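Local coordinates for putative tryptophan halogenase (Xanthomonas campestris pv. campestris, PDB 6Y1W), which is a flavin-dependent halogenase that, as in its family, probably uses reduced flavin and oxygen to halogenate an organic substrate, at residues W116-G119 with F120-W124; E384-H387 with I388-F391; D417-R420 with H421-L425; E438-A441 with E442-I446. All coordinates share one frame; numbering follows the deposited sequence.

Contact 1 (W116-G119 with F120-W124). With MES (2-(N-morpholino)-ethanesulfonic acid), chain G.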
loop_
_atom_site.group_PDB
_atom_site.type_symbol
_atom_site.label_atom_id
_atom_site.label_comp_id
_atom_site.label_asym_id
_atom_site.label_seq_id
_atom_site.Cartn_x
_atom_site.Cartn_y
_atom_site.Cartn_z
ATOM N N TRP A 116 -12.787 13.189 0.539
ATOM C CA TRP A 116 -12.591 11.776 0.902
ATOM C C TRP A 116 -13.251 10.828 -0.083
ATOM O O TRP A 116 -12.782 9.696 -0.252
ATOM C CB TRP A 116 -13.074 11.486 2.331
ATOM C CG TRP A 116 -14.562 11.565 2.622
ATOM C CD1 TRP A 116 -15.194 12.559 3.298
ATOM C CD2 TRP A 116 -15.576 10.572 2.337
ATOM N NE1 TRP A 116 -16.535 12.277 3.425
ATOM C CE2 TRP A 116 -16.794 11.074 2.834
ATOM C CE3 TRP A 116 -15.571 9.326 1.698
ATOM C CZ2 TRP A 116 -17.988 10.383 2.720
ATOM C CZ3 TRP A 116 -16.782 8.644 1.571
ATOM C CH2 TRP A 116 -17.956 9.175 2.093
ATOM N N SER A 117 -14.320 11.270 -0.753
ATOM C CA SER A 117 -15.009 10.429 -1.722
ATOM C C SER A 117 -14.459 10.556 -3.137
ATOM O O SER A 117 -14.804 9.726 -3.982
ATOM C CB SER A 117 -16.501 10.763 -1.741
ATOM O OG SER A 117 -16.735 12.035 -2.358
ATOM N N ALA A 118 -13.629 11.573 -3.433
ATOM C CA ALA A 118 -13.264 11.816 -4.831
ATOM C C ALA A 118 -12.038 12.712 -4.931
ATOM O O ALA A 118 -11.989 13.764 -4.277
ATOM C CB ALA A 118 -14.419 12.501 -5.577
ATOM N N GLY A 119 -11.097 12.320 -5.782
ATOM C CA GLY A 119 -9.901 13.125 -5.940
ATOM C C GLY A 119 -10.204 14.450 -6.623
ATOM O O GLY A 119 -11.237 14.628 -7.276
ATOM N N PHE A 120 -9.249 15.388 -6.475
ATOM C CA PHE A 120 -9.431 16.753 -6.995
ATOM C C PHE A 120 -9.835 16.779 -8.464
ATOM O O PHE A 120 -10.579 17.670 -8.901
ATOM C CB PHE A 120 -8.121 17.550 -6.845
ATOM C CG PHE A 120 -8.184 18.918 -7.521
ATOM C CD1 PHE A 120 -9.009 19.876 -6.982
ATOM C CD2 PHE A 120 -7.395 19.211 -8.639
ATOM C CE1 PHE A 120 -9.086 21.165 -7.569
ATOM C CE2 PHE A 120 -7.478 20.486 -9.251
ATOM C CZ PHE A 120 -8.352 21.456 -8.703
ATOM N N GLN A 121 -9.309 15.853 -9.262
ATOM C CA GLN A 121 -9.544 15.906 -10.696
ATOM C C GLN A 121 -11.021 15.820 -11.043
ATOM O O GLN A 121 -11.404 16.291 -12.117
ATOM C CB GLN A 121 -8.747 14.830 -11.437
ATOM C CG GLN A 121 -9.301 13.401 -11.361
ATOM C CD GLN A 121 -8.916 12.657 -10.086
ATOM O OE1 GLN A 121 -8.528 13.257 -9.077
ATOM N NE2 GLN A 121 -9.137 11.328 -10.096
ATOM N N HIS A 122 -11.851 15.208 -10.179
ATOM C CA HIS A 122 -13.289 15.151 -10.467
ATOM C C HIS A 122 -13.919 16.524 -10.378
ATOM O O HIS A 122 -14.737 16.882 -11.236
ATOM C CB HIS A 122 -13.974 14.155 -9.527
ATOM C CG HIS A 122 -13.502 12.760 -9.759
ATOM N ND1 HIS A 122 -13.915 12.028 -10.851
ATOM C CD2 HIS A 122 -12.567 12.010 -9.126
ATOM C CE1 HIS A 122 -13.292 10.865 -10.856
ATOM N NE2 HIS A 122 -12.466 10.829 -9.819
ATOM N N PHE A 123 -13.508 17.331 -9.393
ATOM C CA PHE A 123 -13.977 18.712 -9.316
ATOM C C PHE A 123 -13.427 19.523 -10.472
ATOM O O PHE A 123 -14.149 20.337 -11.066
ATOM C CB PHE A 123 -13.592 19.318 -7.968
ATOM C CG PHE A 123 -14.175 18.550 -6.825
ATOM C CD1 PHE A 123 -15.473 18.789 -6.408
ATOM C CD2 PHE A 123 -13.458 17.507 -6.241
ATOM C CE1 PHE A 123 -16.051 18.038 -5.393
ATOM C CE2 PHE A 123 -14.012 16.753 -5.223
ATOM C CZ PHE A 123 -15.308 17.004 -4.793
ATOM N N TRP A 124 -12.165 19.288 -10.839
ATOM C CA TRP A 124 -11.608 20.023 -11.976
ATOM C C TRP A 124 -12.336 19.678 -13.273
ATOM O O TRP A 124 -12.621 20.572 -14.077
ATOM C CB TRP A 124 -10.111 19.752 -12.097
ATOM C CG TRP A 124 -9.482 20.548 -13.182
ATOM C CD1 TRP A 124 -8.945 21.803 -13.062
ATOM C CD2 TRP A 124 -9.313 20.171 -14.554
ATOM N NE1 TRP A 124 -8.451 22.224 -14.278
ATOM C CE2 TRP A 124 -8.687 21.257 -15.214
ATOM C CE3 TRP A 124 -9.651 19.043 -15.299
ATOM C CZ2 TRP A 124 -8.364 21.229 -16.578
ATOM C CZ3 TRP A 124 -9.340 19.024 -16.646
ATOM C CH2 TRP A 124 -8.713 20.112 -17.278
HETATM O O1 MES G . -9.991 10.571 -2.647
HETATM C C2 MES G . -8.611 10.245 -2.869
HETATM C C3 MES G . -8.393 8.781 -3.257
HETATM N N4 MES G . -9.388 8.507 -4.292
HETATM C C5 MES G . -10.809 8.742 -4.039
HETATM C C6 MES G . -10.885 9.448 -2.692
HETATM C C7 MES G . -8.917 8.100 -5.616
HETATM C C8 MES G . -10.124 7.761 -6.490
HETATM S S MES G . -10.398 9.094 -7.482
HETATM O O1S MES G . -11.678 9.705 -7.105
HETATM O O2S MES G . -10.433 8.619 -8.878
HETATM O O3S MES G . -9.300 10.072 -7.268
#
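G119 and H122 make a local turn contact at the head of helix 120-129, where the loop after strand 102-107 runs into the first helical turn. The H122 amide N reaches the G119 carbonyl O at 3.0 Å, with the donor lifted 40° above the carbonyl plane. A118 and F123 pack beside this bond: A118 CB lies 4.3 Å from F123 CE2, while A118 O sits at the edge of the phenyl ring, close to its plane.

The polar side of the turn is a sulfonate site at the helix N-terminus, made by the G119 amide and the Q121 and H122 side chains and occupied by a MES molecule, probably from the crystallisation liquor. The G119 amide N points almost straight at MES O1S, 3.0 Å away. Q121 folds back over the turn because its chain bends at chi2 (-82°), which brings NE2 to MES O3S; the same NE2 also donates to G430 O. V432 N adds another backbone donor. At the start of the loop, W116 O is hydrogen-bonded to Q363 of the second subunit. The H122 ring, with the sulfur near its plane at the edge, completes the grip through a nearly straight bond from NE2 to MES O2S, 3.1 Å long.

Contact 2 (E384-H387 with I388-F391); sequences EIAH and IRDF
A386 and R389 meet one turn apart on the long helix 371-397, in a regular alpha-helical stretch whose main-chain bonds run from residue i+4 back to residue i. All four carbonyls from E384 to H387 are taken up this way. I388 N goes to E384 O, R389 N to I385 O at 2.8 Å, D390 N to A386 O and F391 N to H387 O. The I385 bond is short and straight; the last, at 3.3 Å between F391 N and H387 O, is longer and more bent.

The side-chain polar groups find partners of their own. E384 is paired with R356 of helix 350-363. H387 NE2 is bonded to F440 N, with CG anti to the backbone N (chi1 158°) sending the imidazole along the helix flank, where its CD2 comes 4.0 Å from I388 CG1. D390 divides its carboxylate: OD2 is hydrogen-bonded to S418 OG, tying in helix 417-429, while OD1 takes two donors of R389, NE and NH2.

That last grip is side-on. R389 bends at chi3 (66°) and turns NE and NH2 toward the same oxygen, which lies essentially in the guanidinium plane. Both donors approach from one face of the carboxylate, NE on the anti side and NH2 on the syn side. The two bonds fix the rotation of the guanidinium, which also makes a cation-pi contact with W240. A386 CB rests over one face toward its rim, 4.1 Å from R389 NH2, and R389 NH2 lies 2.8 Å from D390 OD1.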
loop_
_atom_site.group_PDB
_atom_site.type_symbol
_atom_site.label_atom_id
_atom_site.label_comp_id
_atom_site.label_asym_id
_atom_site.label_seq_id
_atom_site.Cartn_x
_atom_site.Cartn_y
_atom_site.Cartn_z
ATOM N N GLU A 384 7.027 -4.355 -8.201
ATOM C CA GLU A 384 7.375 -2.941 -8.287
ATOM C C GLU A 384 7.830 -2.557 -9.690
ATOM O O GLU A 384 7.450 -1.490 -10.191
ATOM C CB GLU A 384 8.458 -2.600 -7.261
ATOM C CG GLU A 384 7.917 -2.525 -5.847
ATOM C CD GLU A 384 9.043 -2.200 -4.852
ATOM O OE1 GLU A 384 9.937 -1.399 -5.201
ATOM O OE2 GLU A 384 9.021 -2.722 -3.732
ATOM N N ILE A 385 8.628 -3.408 -10.341
ATOM C CA ILE A 385 9.191 -3.007 -11.631
ATOM C C ILE A 385 8.116 -3.069 -12.714
ATOM O O ILE A 385 8.122 -2.251 -13.647
ATOM C CB ILE A 385 10.430 -3.852 -11.996
ATOM C CG1 ILE A 385 11.143 -3.256 -13.206
ATOM C CG2 ILE A 385 10.093 -5.327 -12.312
ATOM C CD1 ILE A 385 11.509 -1.924 -12.996
ATOM N N ALA A 386 7.195 -4.019 -12.617
ATOM C CA ALA A 386 6.153 -4.120 -13.628
ATOM C C ALA A 386 5.277 -2.886 -13.596
ATOM O O ALA A 386 4.819 -2.407 -14.640
ATOM C CB ALA A 386 5.318 -5.377 -13.415
ATOM N N HIS A 387 5.034 -2.351 -12.396
ATOM C CA HIS A 387 4.263 -1.120 -12.279
ATOM C C HIS A 387 4.990 0.060 -12.938
ATOM O O HIS A 387 4.369 0.897 -13.615
ATOM C CB HIS A 387 4.001 -0.803 -10.817
ATOM C CG HIS A 387 3.710 0.628 -10.612
ATOM N ND1 HIS A 387 2.488 1.167 -10.940
ATOM C CD2 HIS A 387 4.496 1.663 -10.215
ATOM C CE1 HIS A 387 2.517 2.472 -10.721
ATOM N NE2 HIS A 387 3.718 2.794 -10.279
ATOM N N ILE A 388 6.299 0.179 -12.710
ATOM C CA ILE A 388 7.033 1.261 -13.359
ATOM C C ILE A 388 7.064 1.056 -14.873
ATOM O O ILE A 388 6.867 2.014 -15.642
ATOM C CB ILE A 388 8.441 1.371 -12.748
ATOM C CG1 ILE A 388 8.324 1.793 -11.279
ATOM C CG2 ILE A 388 9.268 2.393 -13.422
ATOM C CD1 ILE A 388 9.694 1.568 -10.481
ATOM N N ARG A 389 7.280 -0.193 -15.315
ATOM C CA ARG A 389 7.233 -0.529 -16.742
ATOM C C ARG A 389 5.949 -0.011 -17.372
ATOM O O ARG A 389 5.985 0.626 -18.442
ATOM C CB ARG A 389 7.349 -2.049 -16.930
ATOM C CG ARG A 389 7.229 -2.474 -18.416
ATOM C CD ARG A 389 6.759 -3.905 -18.525
ATOM N NE ARG A 389 5.404 -4.016 -18.013
ATOM C CZ ARG A 389 4.855 -5.173 -17.626
ATOM N NH1 ARG A 389 5.592 -6.292 -17.736
ATOM N NH2 ARG A 389 3.585 -5.208 -17.162
ATOM N N ASP A 390 4.801 -0.259 -16.708
ATOM C CA ASP A 390 3.518 0.139 -17.292
ATOM C C ASP A 390 3.450 1.644 -17.456
ATOM O O ASP A 390 2.870 2.148 -18.429
ATOM C CB ASP A 390 2.351 -0.346 -16.429
ATOM C CG ASP A 390 2.076 -1.842 -16.586
ATOM O OD1 ASP A 390 2.757 -2.508 -17.407
ATOM O OD2 ASP A 390 1.199 -2.333 -15.821
ATOM N N PHE A 391 4.017 2.384 -16.500
ATOM C CA PHE A 391 3.961 3.834 -16.572
ATOM C C PHE A 391 4.848 4.368 -17.700
ATOM O O PHE A 391 4.511 5.381 -18.339
ATOM C CB PHE A 391 4.382 4.427 -15.217
ATOM C CG PHE A 391 3.839 5.836 -14.988
ATOM C CD1 PHE A 391 2.594 6.015 -14.400
ATOM C CD2 PHE A 391 4.583 6.962 -15.363
ATOM C CE1 PHE A 391 2.088 7.314 -14.197
ATOM C CE2 PHE A 391 4.099 8.236 -15.162
ATOM C CZ PHE A 391 2.851 8.425 -14.575
#

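Contact 3 (D417-R420 with H421-L425)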
loop_
_atom_site.group_PDB
_atom_site.type_symbol
_atom_site.label_atom_id
_atom_site.label_comp_id
_atom_site.label_asym_id
_atom_site.label_seq_id
_atom_site.Cartn_x
_atom_site.Cartn_y
_atom_site.Cartn_z
ATOM N N ASP A 417 -2.344 -5.912 -20.016
ATOM C CA ASP A 417 -3.691 -5.750 -19.498
ATOM C C ASP A 417 -3.712 -4.847 -18.272
ATOM O O ASP A 417 -4.700 -4.127 -18.037
ATOM C CB ASP A 417 -4.262 -7.130 -19.113
ATOM C CG ASP A 417 -4.662 -7.964 -20.334
ATOM O OD1 ASP A 417 -4.963 -7.375 -21.395
ATOM O OD2 ASP A 417 -4.693 -9.205 -20.223
ATOM N N SER A 418 -2.646 -4.899 -17.468
ATOM C CA SER A 418 -2.580 -4.078 -16.258
ATOM C C SER A 418 -2.620 -2.594 -16.615
ATOM O O SER A 418 -3.286 -1.804 -15.937
ATOM C CB SER A 418 -1.312 -4.423 -15.452
ATOM O OG SER A 418 -0.098 -4.397 -16.234
ATOM N N LEU A 419 -1.934 -2.204 -17.696
ATOM C CA LEU A 419 -1.977 -0.803 -18.113
ATOM C C LEU A 419 -3.303 -0.462 -18.784
ATOM O O LEU A 419 -3.856 0.619 -18.567
ATOM C CB LEU A 419 -0.800 -0.483 -19.058
ATOM C CG LEU A 419 -0.910 0.902 -19.710
ATOM C CD1 LEU A 419 -0.847 1.994 -18.612
ATOM C CD2 LEU A 419 0.232 1.054 -20.703
ATOM N N ARG A 420 -3.808 -1.368 -19.631
ATOM C CA ARG A 420 -5.081 -1.099 -20.295
ATOM C C ARG A 420 -6.173 -0.806 -19.273
ATOM O O ARG A 420 -6.975 0.118 -19.453
ATOM C CB ARG A 420 -5.474 -2.286 -21.182
ATOM C CG ARG A 420 -6.813 -2.086 -21.911
ATOM C CD ARG A 420 -7.070 -3.213 -22.925
ATOM N NE ARG A 420 -6.051 -3.209 -23.968
ATOM C CZ ARG A 420 -6.113 -2.439 -25.054
ATOM N NH1 ARG A 420 -7.153 -1.632 -25.229
ATOM N NH2 ARG A 420 -5.146 -2.472 -25.965
ATOM N N HIS A 421 -6.238 -1.600 -18.200
ATOM C CA HIS A 421 -7.264 -1.365 -17.191
ATOM C C HIS A 421 -7.136 0.021 -16.567
ATOM O O HIS A 421 -8.145 0.727 -16.392
ATOM C CB HIS A 421 -7.201 -2.454 -16.108
ATOM C CG HIS A 421 -8.129 -2.202 -14.951
ATOM N ND1 HIS A 421 -9.490 -2.429 -15.022
ATOM C CD2 HIS A 421 -7.888 -1.744 -13.696
ATOM C CE1 HIS A 421 -10.047 -2.116 -13.861
ATOM N NE2 HIS A 421 -9.096 -1.694 -13.041
ATOM N N ARG A 422 -5.906 0.467 -16.267
ATOM C CA ARG A 422 -5.750 1.799 -15.694
ATOM C C ARG A 422 -6.166 2.887 -16.679
ATOM O O ARG A 422 -6.853 3.843 -16.305
ATOM C CB ARG A 422 -4.292 2.031 -15.251
ATOM C CG ARG A 422 -3.798 1.018 -14.152
ATOM C CD ARG A 422 -3.725 1.693 -12.790
ATOM N NE ARG A 422 -2.683 1.154 -11.933
ATOM C CZ ARG A 422 -2.263 1.710 -10.802
ATOM N NH1 ARG A 422 -2.777 2.829 -10.338
ATOM N NH2 ARG A 422 -1.300 1.126 -10.124
ATOM N N MET A 423 -5.781 2.753 -17.949
ATOM C CA MET A 423 -6.170 3.762 -18.933
ATOM C C MET A 423 -7.677 3.818 -19.141
ATOM O O MET A 423 -8.250 4.916 -19.243
ATOM C CB MET A 423 -5.455 3.468 -20.256
ATOM C CG MET A 423 -3.927 3.656 -20.126
ATOM S SD MET A 423 -3.082 3.323 -21.681
ATOM C CE MET A 423 -3.458 4.876 -22.560
ATOM N N GLU A 424 -8.331 2.647 -19.180
ATOM C CA GLU A 424 -9.784 2.595 -19.364
ATOM C C GLU A 424 -10.524 3.156 -18.152
ATOM O O GLU A 424 -11.531 3.852 -18.297
ATOM C CB GLU A 424 -10.209 1.151 -19.677
ATOM C CG GLU A 424 -9.860 0.763 -21.129
ATOM C CD GLU A 424 -10.117 -0.693 -21.501
ATOM O OE1 GLU A 424 -10.682 -1.457 -20.686
ATOM O OE2 GLU A 424 -9.737 -1.068 -22.636
ATOM N N LEU A 425 -10.035 2.882 -16.948
ATOM C CA LEU A 425 -10.635 3.482 -15.762
ATOM C C LEU A 425 -10.633 5.001 -15.853
ATOM O O LEU A 425 -11.620 5.666 -15.514
ATOM C CB LEU A 425 -9.865 3.014 -14.524
ATOM C CG LEU A 425 -10.513 3.230 -13.176
ATOM C CD1 LEU A 425 -11.815 2.429 -13.052
ATOM C CD2 LEU A 425 -9.501 2.810 -12.118
#
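Between D417 and E424 the first turns of helix 417-429 follow the alpha-helical pattern: H421 N bonds to D417 O, M423 N to L419 O at 2.9 Å and E424 N to R420 O, whereas the bond from R422 N to S418 O is stretched to 3.5 Å and weak.

Two side-chain pairs, each four residues apart, run along different flanks. On the flank facing helix 371-397 L419 lies against M423 with their chains crossing obliquely. The thioether does the touching, M423 SD coming 3.8 Å from L419 CG while M423 CG meets the CD1 branch. On the more exposed flank R420 reaches past E424 by its aliphatic part; in the conformer described, one of two for E424, the carboxylate OE2 lies 3.2 Å from R420 CG. Its salt bridge to R420 NH1 is long, 3.7 Å, and doubtful given that disorder. OE2 stands near the guanidinium plane, but the two flat groups are turned 64° apart.

The R422 side chain turns off the helix: bent at chi2 (-105°), it carries its guanidinium inward to a salt bridge with E438 and a cation-pi contact with F433. H421 serves the dimer instead, its NE2 bonded to E376 of the second subunit. The arrangement is that of an amphipathic helix at a dimer interface, with L419 and M423 facing helix 371-397 and H421 and E424 meeting the second subunit.

Contact 4 (E438-A441 with E442-I446). With BUD ((2S,3S)-butane-2,3-diol), chain H.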
loop_
_atom_site.group_PDB
_atom_site.type_symbol
_atom_site.label_atom_id
_atom_site.label_comp_id
_atom_site.label_asym_id
_atom_site.label_seq_id
_atom_site.Cartn_x
_atom_site.Cartn_y
_atom_site.Cartn_z
ATOM N N GLU A 438 3.519 0.681 -5.195
ATOM C CA GLU A 438 3.746 1.222 -6.530
ATOM C C GLU A 438 4.393 2.590 -6.391
ATOM O O GLU A 438 4.039 3.376 -5.505
ATOM C CB GLU A 438 2.437 1.340 -7.300
ATOM C CG GLU A 438 1.923 0.010 -7.764
ATOM C CD GLU A 438 0.467 0.078 -8.166
ATOM O OE1 GLU A 438 -0.189 1.126 -7.926
ATOM O OE2 GLU A 438 -0.023 -0.918 -8.740
ATOM N N LEU A 439 5.355 2.861 -7.283
ATOM C CA LEU A 439 6.042 4.145 -7.239
ATOM C C LEU A 439 5.097 5.300 -7.562
ATOM O O LEU A 439 5.115 6.325 -6.883
ATOM C CB LEU A 439 7.228 4.129 -8.207
ATOM C CG LEU A 439 7.864 5.495 -8.451
ATOM C CD1 LEU A 439 8.461 6.094 -7.165
ATOM C CD2 LEU A 439 8.946 5.353 -9.510
ATOM N N PHE A 440 4.336 5.198 -8.651
ATOM C CA PHE A 440 3.671 6.382 -9.176
ATOM C C PHE A 440 2.364 6.635 -8.421
ATOM O O PHE A 440 1.496 5.759 -8.339
ATOM C CB PHE A 440 3.476 6.238 -10.685
ATOM C CG PHE A 440 4.795 6.305 -11.430
ATOM C CD1 PHE A 440 5.464 7.515 -11.527
ATOM C CD2 PHE A 440 5.382 5.165 -11.978
ATOM C CE1 PHE A 440 6.670 7.590 -12.166
ATOM C CE2 PHE A 440 6.598 5.226 -12.618
ATOM C CZ PHE A 440 7.249 6.443 -12.724
ATOM N N ALA A 441 2.261 7.824 -7.846
ATOM C CA ALA A 441 1.112 8.235 -7.075
ATOM C C ALA A 441 -0.075 8.550 -7.994
ATOM O O ALA A 441 0.049 8.661 -9.213
ATOM C CB ALA A 441 1.465 9.467 -6.244
ATOM N N GLU A 442 -1.254 8.658 -7.383
ATOM C CA GLU A 442 -2.428 9.077 -8.147
ATOM C C GLU A 442 -2.171 10.359 -8.933
ATOM O O GLU A 442 -2.568 10.454 -10.099
ATOM C CB GLU A 442 -3.630 9.229 -7.207
ATOM C CG GLU A 442 -4.131 7.874 -6.719
ATOM C CD GLU A 442 -5.316 7.970 -5.775
ATOM O OE1 GLU A 442 -5.797 9.083 -5.528
ATOM O OE2 GLU A 442 -5.765 6.912 -5.278
ATOM N N ASN A 443 -1.492 11.351 -8.330
ATOM C CA ASN A 443 -1.212 12.607 -9.033
ATOM C C ASN A 443 -0.474 12.359 -10.350
ATOM O O ASN A 443 -0.688 13.085 -11.343
ATOM C CB ASN A 443 -0.367 13.540 -8.145
ATOM C CG ASN A 443 -0.072 14.886 -8.830
ATOM O OD1 ASN A 443 -0.968 15.676 -9.008
ATOM N ND2 ASN A 443 1.173 15.124 -9.198
ATOM N N SER A 444 0.448 11.394 -10.347
ATOM C CA SER A 444 1.258 11.110 -11.531
ATOM C C SER A 444 0.404 10.523 -12.642
ATOM O O SER A 444 0.476 10.978 -13.793
ATOM C CB SER A 444 2.376 10.128 -11.180
ATOM O OG SER A 444 3.387 10.795 -10.434
ATOM N N TRP A 445 -0.410 9.505 -12.310
ATOM C CA TRP A 445 -1.330 8.923 -13.296
ATOM C C TRP A 445 -2.242 10.003 -13.890
ATOM O O TRP A 445 -2.473 10.035 -15.113
ATOM C CB TRP A 445 -2.198 7.830 -12.638
ATOM C CG TRP A 445 -1.488 6.549 -12.391
ATOM C CD1 TRP A 445 -1.034 6.087 -11.179
ATOM C CD2 TRP A 445 -1.164 5.530 -13.355
ATOM N NE1 TRP A 445 -0.449 4.863 -11.333
ATOM C CE2 TRP A 445 -0.495 4.498 -12.656
ATOM C CE3 TRP A 445 -1.366 5.401 -14.735
ATOM C CZ2 TRP A 445 -0.032 3.334 -13.289
ATOM C CZ3 TRP A 445 -0.895 4.249 -15.373
ATOM C CH2 TRP A 445 -0.237 3.226 -14.646
ATOM N N ILE A 446 -2.768 10.894 -13.035
ATOM C CA ILE A 446 -3.683 11.933 -13.510
ATOM C C ILE A 446 -2.949 12.924 -14.399
ATOM O O ILE A 446 -3.382 13.210 -15.514
ATOM C CB ILE A 446 -4.352 12.670 -12.334
ATOM C CG1 ILE A 446 -5.144 11.713 -11.450
ATOM C CG2 ILE A 446 -5.217 13.840 -12.837
ATOM C CD1 ILE A 446 -5.487 12.340 -10.098
HETATM C C1 BUD H . 8.290 10.025 -8.362
HETATM O O1 BUD H . 6.786 10.452 -10.149
HETATM C C2 BUD H . 6.921 9.705 -8.963
HETATM O O2 BUD H . 4.520 9.731 -8.428
HETATM C C3 BUD H . 5.816 10.086 -7.971
HETATM C C4 BUD H . 6.087 9.378 -6.637
HETATM O O HOH W 1 0.003 3.407 -8.742
#
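The packed part of this contact centres on the A441 carbonyl, met by W445: A441 is the N-cap residue of helix 442-451, and its O accepts the W445 N in a nearly straight bond of 3.2 Å. S444 N also leans on that oxygen, but weakly. W445 closes over the turn, with CG anti to the carbonyl carbon; chi1 -76° and chi2 104° together bring CD1 of the indole to 3.4 Å from A441 O. The indole N-H is not wasted on the protein directly: W445 NE1 donates to a water in the ring plane at 3.0 Å, and this water in turn donates to F440 O at 2.8 Å, linking loop and helix. The same water sits so close to E438 OE1 that the length of that bond is doubtful.

On another side the turn holds the butanediol. The A441 amide N points straight at the diol O2, 3.0 Å away, and S444 OG lies very close to the same hydroxyl while also bonding H106 NE2. The F440 ring offers its edge, CD1 lying 3.5 Å from the diol O1. The loose side belongs to E442, partly exposed and modelled in two conformers, with a bound MES near its side chain. F440 lies beside E347, a predicted tryptophan-binding residue, so the diol may mark part of the substrate region. W445 packs on L394 of helix 371-397 and L419 of helix 417-429, and S444 faces H106 on strand 102-107.

Overall arrangement
Contacts 1, 2 and 4 are buried; contact 3 is only partly so and reaches the second subunit, as contact 1 does through its loop. The centres of contacts 2 and 4 are about 11 Å apart, and they touch directly. Helices 371-397, 417-429 and 442-451 form one packed group: contacts 2, 3 and 4 are joined pairwise by polar links, whereas contact 1 meets contact 4 by packing alone, Q121 against I446. Chemistry follows position. Contacts 2 and 3 share alpha-helical main-chain bonds; contact 2 adds a firm salt bridge, contact 3 a long, doubtful one. Contacts 1 and 4 are loop-to-helix turns whose amides and polar side chains bind a sulfonate and a diol.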